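Local coordinates for L-cysteine S-thiosulfotransferase subunit SoxA (Paracoccus denitrificans, PDB 2C1D), which forms, as the diheme subunit of the SoxAX cytochrome complex, the heterodisulfide between a SoxY cysteine and thiosulfate that begins sulfur oxidation, at residues 17-28 with 247-258; 171-179 with 227-235. All coordinates share one frame; numbering follows the deposited sequence.

Interaction 1: 17-28 with 247-258; sequences EIVTKTAPPAFL and YVASRGNGLSVE
The C-terminal end of helix 239-251 and the loop that leaves it lie against the strand 16-22 and its continuation, with the edge of Phe27 against the helix end and Ser256 bonded to Val19. Ser256 pairs with Val19 twice: Val19 N donates to Ser256 OG at 2.8 Å, and Ser256 N returns a nearly straight bond (170°) to Val19 O, in the carbonyl plane on a lone pair. A serine suits this place because its hydroxyl, turned beside its own backbone N (chi1 -57°), accepts from Val19 N while its own N-H reaches Val19 O, and one residue thus serves both polar backbone atoms of Val19. Next to it the CD2 branch of Leu255 presses on the backbone of Thr20, 3.4 Å from Thr20 C. Gly254 is the third residue of the type II beta turn 252-255; at its positive phi a CB would jam against the preceding carbonyl O and come tight on Thr22 CG2. A water bridges Ala23 O and Asn253 O, donating to both carbonyls.

Strand 16-22 lies between strands 7-9 and 35-36 in a three-stranded antiparallel sheet, and the loop after helix 239-251 packs on it. Beyond it Pro25 rests its CG on Ser250 O, and Phe27 brings CZ to 3.4 Å from Ser250 OG, while its ring meets Tyr247 obliquely (planes at 46°). With an alanine here in place of Phe27, a gap is likely to open beside Tyr247 and Ser250, leaving Trp162 with one of its two edge-to-face partners. Leu28 CD2 lies over one face of the Arg251 guanidinium, whose NH2 forms a salt bridge with Glu185.

Interaction 2: 171-179 with 227-235; sequences TRYGQLEMS and RDTRAETFK. With HEC (heme c), chain J.
Gln175 N donates to Arg230 O at 2.9 Å, and beside it Leu176 N donates to Thr229 O at 3.0 Å; these two backbone bonds hold the loops together. Gly174 lets them come this close: its CA sits 3.3 Å from Thr229 O in a CA-H...O contact, and any CB would clash with that oxygen. Leu176 CG lies 3.8 Å from Arg230 CD, the leucine crossing the arginine's aliphatic part.

The side chains of Gln175 and Arg230 run side by side, pointing the same way, and Arg230 is bent at chi3 (88°), with its guanidinium plane 69° from the amide. A water accepts from Arg230 NE at 2.7 Å and donates to Gln175 OE1, while the direct bond from Arg230 NE to Gln175 OE1 is weak (3.3 Å). The other end of that amide, Gln175 NE2, is bonded to Ala117 O of the SoxX chain, which fixes the amide's rotation.

On the other flank Phe234 turns its edge toward the face of Tyr173 in an offset edge-to-face pair, with Phe234 CZ 3.7 Å from Tyr173 OH. Thr229 CG2 packs on Met178 O and lies near the heme methyl CMC, and the extended side chain of Met178 carries SD to 3.7 Å from HEC CBC, a thioether that suits an apolar heme rim; a second heme c also touches Met178. Glu177 and Met178 both face Tyr173 in a G1 beta bulge, and Ser179 is the N-cap of helix 180-184, the heme-attachment helix carrying Cys180 and the axial His184 of a c-type cytochrome.

In the fold
Both interactions involve the second cytochrome c domain, interaction 1 through residues 247-258 and interaction 2 through both of its segments. Interaction 1 lies about 12 Å, centre to centre, from the middle of the chain, partly buried, and joins the end of helix 239-251 to the N-terminal sheet without touching SoxX. Interaction 2, about 21 Å from that centre, joins two loops near a heme and is contacted widely by SoxX. Helix 239-251 links them: residues 227-235 lead toward its start, and 247-258 hold its end. Apolar and aromatic packing with one backbone bond and one to a serine hydroxyl dominates interaction 1, whereas backbone bonds, arginine and glutamine with partners on SoxX, and heme contacts mark interaction 2. Their nearest atoms are about 9 Å apart.

Interaction 1: 17-28 with 247-258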
loop_
_atom_site.group_PDB
_atom_site.type_symbol
_atom_site.label_atom_id
_atom_site.label_comp_id
_atom_site.label_asym_id
_atom_site.label_seq_id
_atom_site.Cartn_x
_atom_site.Cartn_y
_atom_site.Cartn_z
ATOM N N GLU A 17 3.313 -2.569 26.403
ATOM C CA GLU A 17 2.438 -1.588 25.840
ATOM C C GLU A 17 2.965 -1.170 24.468
ATOM O O GLU A 17 4.164 -0.945 24.294
ATOM C CB GLU A 17 2.351 -0.375 26.770
ATOM C CG GLU A 17 1.844 -0.701 28.182
ATOM C CD GLU A 17 1.674 0.544 29.042
ATOM O OE1 GLU A 17 2.019 1.669 28.573
ATOM O OE2 GLU A 17 1.189 0.400 30.194
ATOM N N ILE A 18 2.038 -1.095 23.520
ATOM C CA ILE A 18 2.272 -0.596 22.185
ATOM C C ILE A 18 1.450 0.704 22.004
ATOM O O ILE A 18 0.223 0.700 22.155
ATOM C CB ILE A 18 1.849 -1.660 21.144
ATOM C CG1 ILE A 18 2.539 -3.010 21.412
ATOM C CG2 ILE A 18 2.130 -1.161 19.717
ATOM C CD1 ILE A 18 4.089 -2.999 21.419
ATOM N N VAL A 19 2.135 1.810 21.704
ATOM C CA VAL A 19 1.456 3.048 21.301
ATOM C C VAL A 19 0.962 2.852 19.873
ATOM O O VAL A 19 1.767 2.741 18.936
ATOM C CB VAL A 19 2.393 4.305 21.392
ATOM C CG1 VAL A 19 1.691 5.574 20.846
ATOM C CG2 VAL A 19 2.834 4.561 22.833
ATOM N N THR A 20 -0.347 2.787 19.705
ATOM C CA THR A 20 -0.973 2.618 18.387
ATOM C C THR A 20 -1.711 3.864 17.871
ATOM O O THR A 20 -2.306 3.831 16.785
ATOM C CB THR A 20 -1.976 1.468 18.445
ATOM O OG1 THR A 20 -2.919 1.675 19.513
ATOM C CG2 THR A 20 -1.288 0.154 18.782
ATOM N N LYS A 21 -1.703 4.928 18.666
ATOM C CA LYS A 21 -2.411 6.169 18.346
ATOM C C LYS A 21 -1.669 7.289 19.069
ATOM O O LYS A 21 -1.360 7.196 20.265
ATOM C CB LYS A 21 -3.888 6.068 18.769
ATOM C CG LYS A 21 -4.615 7.404 18.994
ATOM C CD LYS A 21 -6.036 7.189 19.562
ATOM C CE LYS A 21 -6.870 8.502 19.494
ATOM N NZ LYS A 21 -8.015 8.516 20.454
ATOM N N THR A 22 -1.308 8.321 18.331
ATOM C CA THR A 22 -0.511 9.397 18.885
ATOM C C THR A 22 -0.532 10.611 17.961
ATOM O O THR A 22 -1.047 10.533 16.830
ATOM C CB THR A 22 0.933 8.900 19.174
ATOM O OG1 THR A 22 1.644 9.846 19.977
ATOM C CG2 THR A 22 1.774 8.770 17.900
ATOM N N ALA A 23 -0.007 11.727 18.448
ATOM C CA ALA A 23 0.052 12.944 17.652
ATOM C C ALA A 23 1.045 12.736 16.516
ATOM O O ALA A 23 2.081 12.111 16.705
ATOM C CB ALA A 23 0.471 14.147 18.516
ATOM N N PRO A 24 0.770 13.293 15.342
ATOM C CA PRO A 24 1.649 13.083 14.193
ATOM C C PRO A 24 2.967 13.782 14.388
ATOM O O PRO A 24 3.022 14.683 15.216
ATOM C CB PRO A 24 0.877 13.737 13.022
ATOM C CG PRO A 24 -0.448 14.065 13.544
ATOM C CD PRO A 24 -0.362 14.173 15.016
ATOM N N PRO A 25 3.998 13.426 13.632
ATOM C CA PRO A 25 5.235 14.213 13.621
ATOM C C PRO A 25 4.940 15.602 13.040
ATOM O O PRO A 25 3.955 15.756 12.335
ATOM C CB PRO A 25 6.155 13.405 12.710
ATOM C CG PRO A 25 5.245 12.660 11.843
ATOM C CD PRO A 25 4.074 12.296 12.694
ATOM N N ALA A 26 5.761 16.594 13.345
ATOM C CA ALA A 26 5.422 17.973 13.006
ATOM C C ALA A 26 5.164 18.146 11.500
ATOM O O ALA A 26 4.247 18.850 11.115
ATOM C CB ALA A 26 6.513 18.946 13.500
ATOM N N PHE A 27 5.913 17.444 10.652
ATOM C CA PHE A 27 5.693 17.547 9.207
ATOM C C PHE A 27 4.343 17.052 8.716
ATOM O O PHE A 27 3.926 17.390 7.619
ATOM C CB PHE A 27 6.842 16.915 8.421
ATOM C CG PHE A 27 6.779 15.414 8.287
ATOM C CD1 PHE A 27 6.084 14.817 7.229
ATOM C CD2 PHE A 27 7.489 14.601 9.163
ATOM C CE1 PHE A 27 6.095 13.422 7.064
ATOM C CE2 PHE A 27 7.478 13.218 9.021
ATOM C CZ PHE A 27 6.791 12.627 7.960
ATOM N N LEU A 28 3.647 16.272 9.526
ATOM C CA LEU A 28 2.317 15.809 9.191
ATOM C C LEU A 28 1.202 16.520 9.972
ATOM O O LEU A 28 0.057 16.099 9.906
ATOM C CB LEU A 28 2.247 14.309 9.468
ATOM C CG LEU A 28 2.101 13.341 8.303
ATOM C CD1 LEU A 28 2.595 13.915 6.960
ATOM C CD2 LEU A 28 2.763 12.015 8.641
ATOM N N TYR A 247 11.005 7.568 4.195
ATOM C CA TYR A 247 9.946 8.542 4.259
ATOM C C TYR A 247 8.703 7.972 4.981
ATOM O O TYR A 247 8.151 8.614 5.870
ATOM C CB TYR A 247 9.595 9.073 2.871
ATOM C CG TYR A 247 8.471 10.034 2.953
ATOM C CD1 TYR A 247 8.672 11.315 3.461
ATOM C CD2 TYR A 247 7.190 9.662 2.581
ATOM C CE1 TYR A 247 7.613 12.216 3.574
ATOM C CE2 TYR A 247 6.134 10.540 2.712
ATOM C CZ TYR A 247 6.356 11.817 3.209
ATOM O OH TYR A 247 5.285 12.679 3.343
ATOM N N VAL A 248 8.284 6.767 4.608
ATOM C CA VAL A 248 7.058 6.171 5.158
ATOM C C VAL A 248 7.270 5.822 6.633
ATOM O O VAL A 248 6.401 6.068 7.451
ATOM C CB VAL A 248 6.582 4.950 4.340
ATOM C CG1 VAL A 248 5.329 4.298 4.953
ATOM C CG2 VAL A 248 6.250 5.371 2.923
ATOM N N ALA A 249 8.439 5.297 6.984
ATOM C CA ALA A 249 8.769 5.072 8.383
ATOM C C ALA A 249 8.538 6.313 9.264
ATOM O O ALA A 249 7.996 6.216 10.361
ATOM C CB ALA A 249 10.217 4.597 8.528
ATOM N N SER A 250 8.990 7.460 8.777
ATOM C CA SER A 250 8.935 8.715 9.519
ATOM C C SER A 250 7.507 9.203 9.673
ATOM O O SER A 250 7.222 9.926 10.619
ATOM C CB SER A 250 9.822 9.785 8.868
ATOM O OG SER A 250 9.244 10.319 7.685
ATOM N N ARG A 251 6.590 8.816 8.770
ATOM C CA ARG A 251 5.182 9.160 8.932
ATOM C C ARG A 251 4.566 8.531 10.189
ATOM O O ARG A 251 3.539 8.995 10.676
ATOM C CB ARG A 251 4.346 8.789 7.703
ATOM C CG ARG A 251 4.701 9.586 6.437
ATOM C CD ARG A 251 4.033 9.021 5.191
ATOM N NE ARG A 251 2.610 9.284 5.190
ATOM C CZ ARG A 251 2.060 10.418 4.767
ATOM N NH1 ARG A 251 2.808 11.397 4.260
ATOM N NH2 ARG A 251 0.743 10.546 4.800
ATOM N N GLY A 252 5.198 7.495 10.725
ATOM C CA GLY A 252 4.747 6.904 11.974
ATOM C C GLY A 252 5.635 7.184 13.163
ATOM O O GLY A 252 5.539 6.484 14.166
ATOM N N ASN A 253 6.500 8.193 13.079
ATOM C CA ASN A 253 7.316 8.613 14.228
ATOM C C ASN A 253 6.427 8.880 15.434
ATOM O O ASN A 253 5.447 9.651 15.338
ATOM C CB ASN A 253 8.107 9.881 13.892
ATOM C CG ASN A 253 9.424 9.589 13.228
ATOM O OD1 ASN A 253 9.869 8.441 13.201
ATOM N ND2 ASN A 253 10.084 10.638 12.720
ATOM N N GLY A 254 6.734 8.219 16.551
ATOM C CA GLY A 254 5.948 8.338 17.773
ATOM C C GLY A 254 5.149 7.088 18.077
ATOM O O GLY A 254 4.942 6.744 19.242
ATOM N N LEU A 255 4.678 6.400 17.041
ATOM C CA LEU A 255 4.082 5.080 17.236
ATOM C C LEU A 255 5.167 4.110 17.707
ATOM O O LEU A 255 6.354 4.300 17.406
ATOM C CB LEU A 255 3.449 4.566 15.940
ATOM C CG LEU A 255 2.249 5.347 15.407
ATOM C CD1 LEU A 255 1.990 4.983 13.963
ATOM C CD2 LEU A 255 1.005 5.099 16.251
ATOM N N SER A 256 4.774 3.065 18.424
ATOM C CA SER A 256 5.716 2.039 18.814
ATOM C C SER A 256 6.048 1.079 17.669
ATOM O O SER A 256 5.225 0.723 16.803
ATOM C CB SER A 256 5.205 1.194 19.999
ATOM O OG SER A 256 4.886 1.977 21.140
ATOM N N VAL A 257 7.267 0.600 17.712
ATOM C CA VAL A 257 7.627 -0.577 16.978
ATOM C C VAL A 257 6.764 -1.724 17.521
ATOM O O VAL A 257 6.844 -2.046 18.700
ATOM C CB VAL A 257 9.113 -0.893 17.173
ATOM C CG1 VAL A 257 9.453 -2.184 16.522
ATOM C CG2 VAL A 257 9.974 0.206 16.572
ATOM N N GLU A 258 5.971 -2.353 16.664
ATOM C CA GLU A 258 5.122 -3.473 17.091
ATOM C C GLU A 258 5.906 -4.778 17.261
ATOM O O GLU A 258 5.459 -5.670 17.993
ATOM C CB GLU A 258 3.921 -3.629 16.145
ATOM C CG GLU A 258 3.017 -2.395 16.234
ATOM C CD GLU A 258 1.780 -2.401 15.354
ATOM O OE1 GLU A 258 1.256 -3.467 14.969
ATOM O OE2 GLU A 258 1.280 -1.285 15.077
HETATM O O HOH W 1 4.693 11.557 16.850
#

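Interaction 2: 171-179 with 227-235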
loop_
_atom_site.group_PDB
_atom_site.type_symbol
_atom_site.label_atom_id
_atom_site.label_comp_id
_atom_site.label_asym_id
_atom_site.label_seq_id
_atom_site.Cartn_x
_atom_site.Cartn_y
_atom_site.Cartn_z
ATOM N N THR A 171 3.414 10.799 -5.830
ATOM C CA THR A 171 3.357 10.632 -7.297
ATOM C C THR A 171 2.247 9.688 -7.671
ATOM O O THR A 171 2.109 8.613 -7.086
ATOM C CB THR A 171 4.700 10.134 -7.838
ATOM O OG1 THR A 171 5.673 11.157 -7.670
ATOM C CG2 THR A 171 4.664 9.931 -9.386
ATOM N N ARG A 172 1.444 10.080 -8.654
ATOM C CA ARG A 172 0.262 9.307 -8.981
ATOM C C ARG A 172 0.636 8.387 -10.113
ATOM O O ARG A 172 0.681 8.806 -11.268
ATOM C CB ARG A 172 -0.892 10.219 -9.357
ATOM C CG ARG A 172 -1.352 11.072 -8.181
ATOM C CD ARG A 172 -2.465 12.005 -8.495
ATOM N NE ARG A 172 -3.686 11.252 -8.741
ATOM C CZ ARG A 172 -4.897 11.734 -8.670
ATOM N NH1 ARG A 172 -5.110 13.013 -8.331
ATOM N NH2 ARG A 172 -5.919 10.926 -8.921
ATOM N N TYR A 173 0.977 7.156 -9.757
ATOM C CA TYR A 173 1.465 6.168 -10.699
ATOM C C TYR A 173 0.399 5.416 -11.511
ATOM O O TYR A 173 -0.776 5.305 -11.129
ATOM C CB TYR A 173 2.324 5.150 -9.963
ATOM C CG TYR A 173 3.609 5.725 -9.386
ATOM C CD1 TYR A 173 3.804 5.834 -8.000
ATOM C CD2 TYR A 173 4.639 6.153 -10.222
ATOM C CE1 TYR A 173 4.978 6.339 -7.484
ATOM C CE2 TYR A 173 5.817 6.673 -9.712
ATOM C CZ TYR A 173 5.981 6.779 -8.348
ATOM O OH TYR A 173 7.175 7.290 -7.870
ATOM N N GLY A 174 0.858 4.868 -12.630
ATOM C CA GLY A 174 0.124 3.848 -13.345
ATOM C C GLY A 174 -1.023 4.376 -14.174
ATOM O O GLY A 174 -1.300 5.595 -14.183
ATOM N N GLN A 175 -1.702 3.450 -14.857
ATOM C CA GLN A 175 -2.877 3.777 -15.650
ATOM C C GLN A 175 -4.003 4.258 -14.732
ATOM O O GLN A 175 -4.785 5.108 -15.120
ATOM C CB GLN A 175 -3.312 2.593 -16.525
ATOM C CG GLN A 175 -4.475 2.927 -17.459
ATOM C CD GLN A 175 -4.715 1.869 -18.509
ATOM O OE1 GLN A 175 -4.463 0.694 -18.266
ATOM N NE2 GLN A 175 -5.157 2.290 -19.704
ATOM N N LEU A 176 -4.023 3.770 -13.485
ATOM C CA LEU A 176 -4.996 4.207 -12.492
ATOM C C LEU A 176 -4.731 5.580 -11.866
ATOM O O LEU A 176 -5.623 6.117 -11.213
ATOM C CB LEU A 176 -5.139 3.150 -11.376
ATOM C CG LEU A 176 -5.779 1.831 -11.803
ATOM C CD1 LEU A 176 -5.847 0.763 -10.658
ATOM C CD2 LEU A 176 -7.157 2.083 -12.388
ATOM N N GLU A 177 -3.520 6.114 -12.053
ATOM C CA GLU A 177 -3.132 7.445 -11.620
ATOM C C GLU A 177 -3.373 7.647 -10.117
ATOM O O GLU A 177 -4.125 8.529 -9.707
ATOM C CB GLU A 177 -3.826 8.510 -12.469
ATOM C CG GLU A 177 -3.434 8.424 -13.954
ATOM C CD GLU A 177 -3.976 9.586 -14.785
ATOM O OE1 GLU A 177 -5.022 9.429 -15.463
ATOM O OE2 GLU A 177 -3.347 10.657 -14.732
ATOM N N MET A 178 -2.699 6.828 -9.317
ATOM C CA MET A 178 -2.896 6.789 -7.878
ATOM C C MET A 178 -1.577 6.802 -7.114
ATOM O O MET A 178 -0.618 6.086 -7.436
ATOM C CB MET A 178 -3.716 5.555 -7.497
ATOM C CG MET A 178 -5.158 5.609 -7.925
ATOM S SD MET A 178 -6.081 4.064 -7.653
ATOM C CE MET A 178 -7.681 4.611 -8.402
ATOM N N SER A 179 -1.545 7.625 -6.081
ATOM C CA SER A 179 -0.397 7.757 -5.205
ATOM C C SER A 179 -0.736 7.120 -3.884
ATOM O O SER A 179 -1.908 6.938 -3.570
ATOM C CB SER A 179 -0.095 9.211 -4.925
ATOM O OG SER A 179 -1.144 9.719 -4.103
ATOM N N ARG A 227 2.572 -1.620 -8.216
ATOM C CA ARG A 227 2.139 -2.483 -9.305
ATOM C C ARG A 227 0.627 -2.388 -9.530
ATOM O O ARG A 227 0.124 -2.349 -10.672
ATOM C CB ARG A 227 2.532 -3.912 -8.948
ATOM C CG ARG A 227 2.052 -5.021 -9.860
ATOM C CD ARG A 227 2.276 -6.395 -9.207
ATOM N NE ARG A 227 1.320 -6.536 -8.105
ATOM C CZ ARG A 227 1.509 -7.244 -6.983
ATOM N NH1 ARG A 227 2.612 -7.938 -6.777
ATOM N NH2 ARG A 227 0.558 -7.256 -6.049
ATOM N N ASP A 228 -0.090 -2.358 -8.422
ATOM C CA ASP A 228 -1.541 -2.427 -8.435
ATOM C C ASP A 228 -2.226 -1.115 -8.824
ATOM O O ASP A 228 -3.435 -1.066 -8.914
ATOM C CB ASP A 228 -2.026 -2.931 -7.081
ATOM C CG ASP A 228 -1.711 -4.409 -6.872
ATOM O OD1 ASP A 228 -1.360 -5.113 -7.853
ATOM O OD2 ASP A 228 -1.797 -4.938 -5.773
ATOM N N THR A 229 -1.455 -0.054 -9.048
ATOM C CA THR A 229 -1.965 1.120 -9.756
ATOM C C THR A 229 -1.945 0.947 -11.291
ATOM O O THR A 229 -2.200 1.898 -12.019
ATOM C CB THR A 229 -1.147 2.373 -9.376
ATOM O OG1 THR A 229 0.185 2.290 -9.914
ATOM C CG2 THR A 229 -0.988 2.532 -7.845
ATOM N N ARG A 230 -1.676 -0.269 -11.769
ATOM C CA ARG A 230 -1.390 -0.545 -13.178
ATOM C C ARG A 230 -0.147 0.217 -13.652
ATOM O O ARG A 230 -0.184 0.942 -14.675
ATOM C CB ARG A 230 -2.582 -0.249 -14.086
ATOM C CG ARG A 230 -3.832 -1.055 -13.759
ATOM C CD ARG A 230 -5.044 -0.689 -14.596
ATOM N NE ARG A 230 -5.031 -1.471 -15.811
ATOM C CZ ARG A 230 -5.826 -2.494 -16.081
ATOM N NH1 ARG A 230 -6.818 -2.844 -15.280
ATOM N NH2 ARG A 230 -5.666 -3.121 -17.226
ATOM N N ALA A 231 0.942 0.029 -12.908
ATOM C CA ALA A 231 2.241 0.671 -13.177
ATOM C C ALA A 231 3.374 -0.330 -13.284
ATOM O O ALA A 231 3.286 -1.463 -12.783
ATOM C CB ALA A 231 2.619 1.660 -12.063
ATOM N N GLU A 232 4.466 0.158 -13.877
ATOM C CA GLU A 232 5.769 -0.457 -13.773
ATOM C C GLU A 232 6.232 -0.203 -12.357
ATOM O O GLU A 232 6.343 0.946 -11.928
ATOM C CB GLU A 232 6.749 0.191 -14.758
ATOM C CG GLU A 232 8.102 -0.508 -14.800
ATOM C CD GLU A 232 9.179 0.264 -15.569
ATOM O OE1 GLU A 232 10.352 -0.117 -15.392
ATOM O OE2 GLU A 232 8.865 1.250 -16.308
ATOM N N THR A 233 6.484 -1.271 -11.620
ATOM C CA THR A 233 6.837 -1.146 -10.220
ATOM C C THR A 233 8.372 -1.075 -10.056
ATOM O O THR A 233 9.130 -1.109 -11.052
ATOM C CB THR A 233 6.155 -2.263 -9.386
ATOM O OG1 THR A 233 6.316 -2.009 -7.974
ATOM C CG2 THR A 233 6.781 -3.645 -9.638
ATOM N N PHE A 234 8.798 -0.869 -8.814
ATOM C CA PHE A 234 10.203 -0.778 -8.484
ATOM C C PHE A 234 10.641 -2.099 -7.883
ATOM O O PHE A 234 9.833 -2.876 -7.369
ATOM C CB PHE A 234 10.486 0.338 -7.481
ATOM C CG PHE A 234 10.046 1.704 -7.909
ATOM C CD1 PHE A 234 8.722 2.092 -7.810
ATOM C CD2 PHE A 234 10.981 2.636 -8.348
ATOM C CE1 PHE A 234 8.312 3.389 -8.183
ATOM C CE2 PHE A 234 10.584 3.914 -8.702
ATOM C CZ PHE A 234 9.252 4.290 -8.613
ATOM N N LYS A 235 11.942 -2.330 -7.930
ATOM C CA LYS A 235 12.568 -3.479 -7.304
ATOM C C LYS A 235 12.643 -3.310 -5.773
ATOM O O LYS A 235 13.002 -2.248 -5.273
ATOM C CB LYS A 235 13.978 -3.614 -7.908
ATOM C CG LYS A 235 14.873 -4.757 -7.446
ATOM C CD LYS A 235 14.216 -5.966 -6.753
ATOM C CE LYS A 235 15.280 -6.925 -6.101
ATOM N NZ LYS A 235 14.730 -7.772 -4.983
HETATM FE FE HEC J . -1.200 0.699 0.324
HETATM C CHA HEC J . -1.833 -1.574 2.795
HETATM C CHB HEC J . 1.861 1.342 1.816
HETATM C CHC HEC J . -0.455 2.845 -2.173
HETATM C CHD HEC J . -4.381 0.441 -0.839
HETATM N NA HEC J . -0.176 0.002 2.020
HETATM C C1A HEC J . -0.635 -0.940 2.894
HETATM C C2A HEC J . 0.351 -1.118 3.925
HETATM C C3A HEC J . 1.385 -0.298 3.636
HETATM C C4A HEC J . 1.062 0.422 2.438
HETATM C CMA HEC J . 2.691 -0.126 4.408
HETATM C CAA HEC J . 0.243 -2.079 5.135
HETATM C CBA HEC J . -0.183 -1.271 6.374
HETATM C CGA HEC J . -0.235 -2.152 7.617
HETATM O O1A HEC J . -0.571 -1.615 8.697
HETATM O O2A HEC J . 0.037 -3.396 7.535
HETATM N NB HEC J . 0.366 1.846 -0.089
HETATM C C1B HEC J . 1.560 1.945 0.608
HETATM C C2B HEC J . 2.470 2.736 -0.159
HETATM C C3B HEC J . 1.837 3.166 -1.245
HETATM C C4B HEC J . 0.521 2.589 -1.237
HETATM C CMB HEC J . 3.885 3.105 0.292
HETATM C CAB HEC J . 2.430 4.056 -2.359
HETATM C CBB HEC J . 3.509 3.454 -2.947
HETATM N NC HEC J . -2.247 1.512 -1.234
HETATM C C1C HEC J . -1.751 2.401 -2.135
HETATM C C2C HEC J . -2.780 2.711 -3.108
HETATM C C3C HEC J . -3.891 2.044 -2.740
HETATM C C4C HEC J . -3.545 1.290 -1.541
HETATM C CMC HEC J . -2.528 3.676 -4.288
HETATM C CAC HEC J . -5.337 1.969 -3.338
HETATM C CBC HEC J . -5.617 1.891 -4.647
HETATM N ND HEC J . -2.803 -0.375 0.865
HETATM C C1D HEC J . -4.046 -0.335 0.228
HETATM C C2D HEC J . -4.954 -1.267 0.868
HETATM C C3D HEC J . -4.152 -1.895 1.982
HETATM C C4D HEC J . -2.844 -1.285 1.907
HETATM C CMD HEC J . -6.420 -1.574 0.512
HETATM C CAD HEC J . -4.635 -2.930 3.027
HETATM C CBD HEC J . -5.465 -2.180 4.086
HETATM C CGD HEC J . -4.620 -1.287 4.973
HETATM O O1D HEC J . -4.435 -0.080 4.701
HETATM O O2D HEC J . -4.105 -1.749 5.993
HETATM O O HOH W 2 -2.798 -1.546 -17.280
#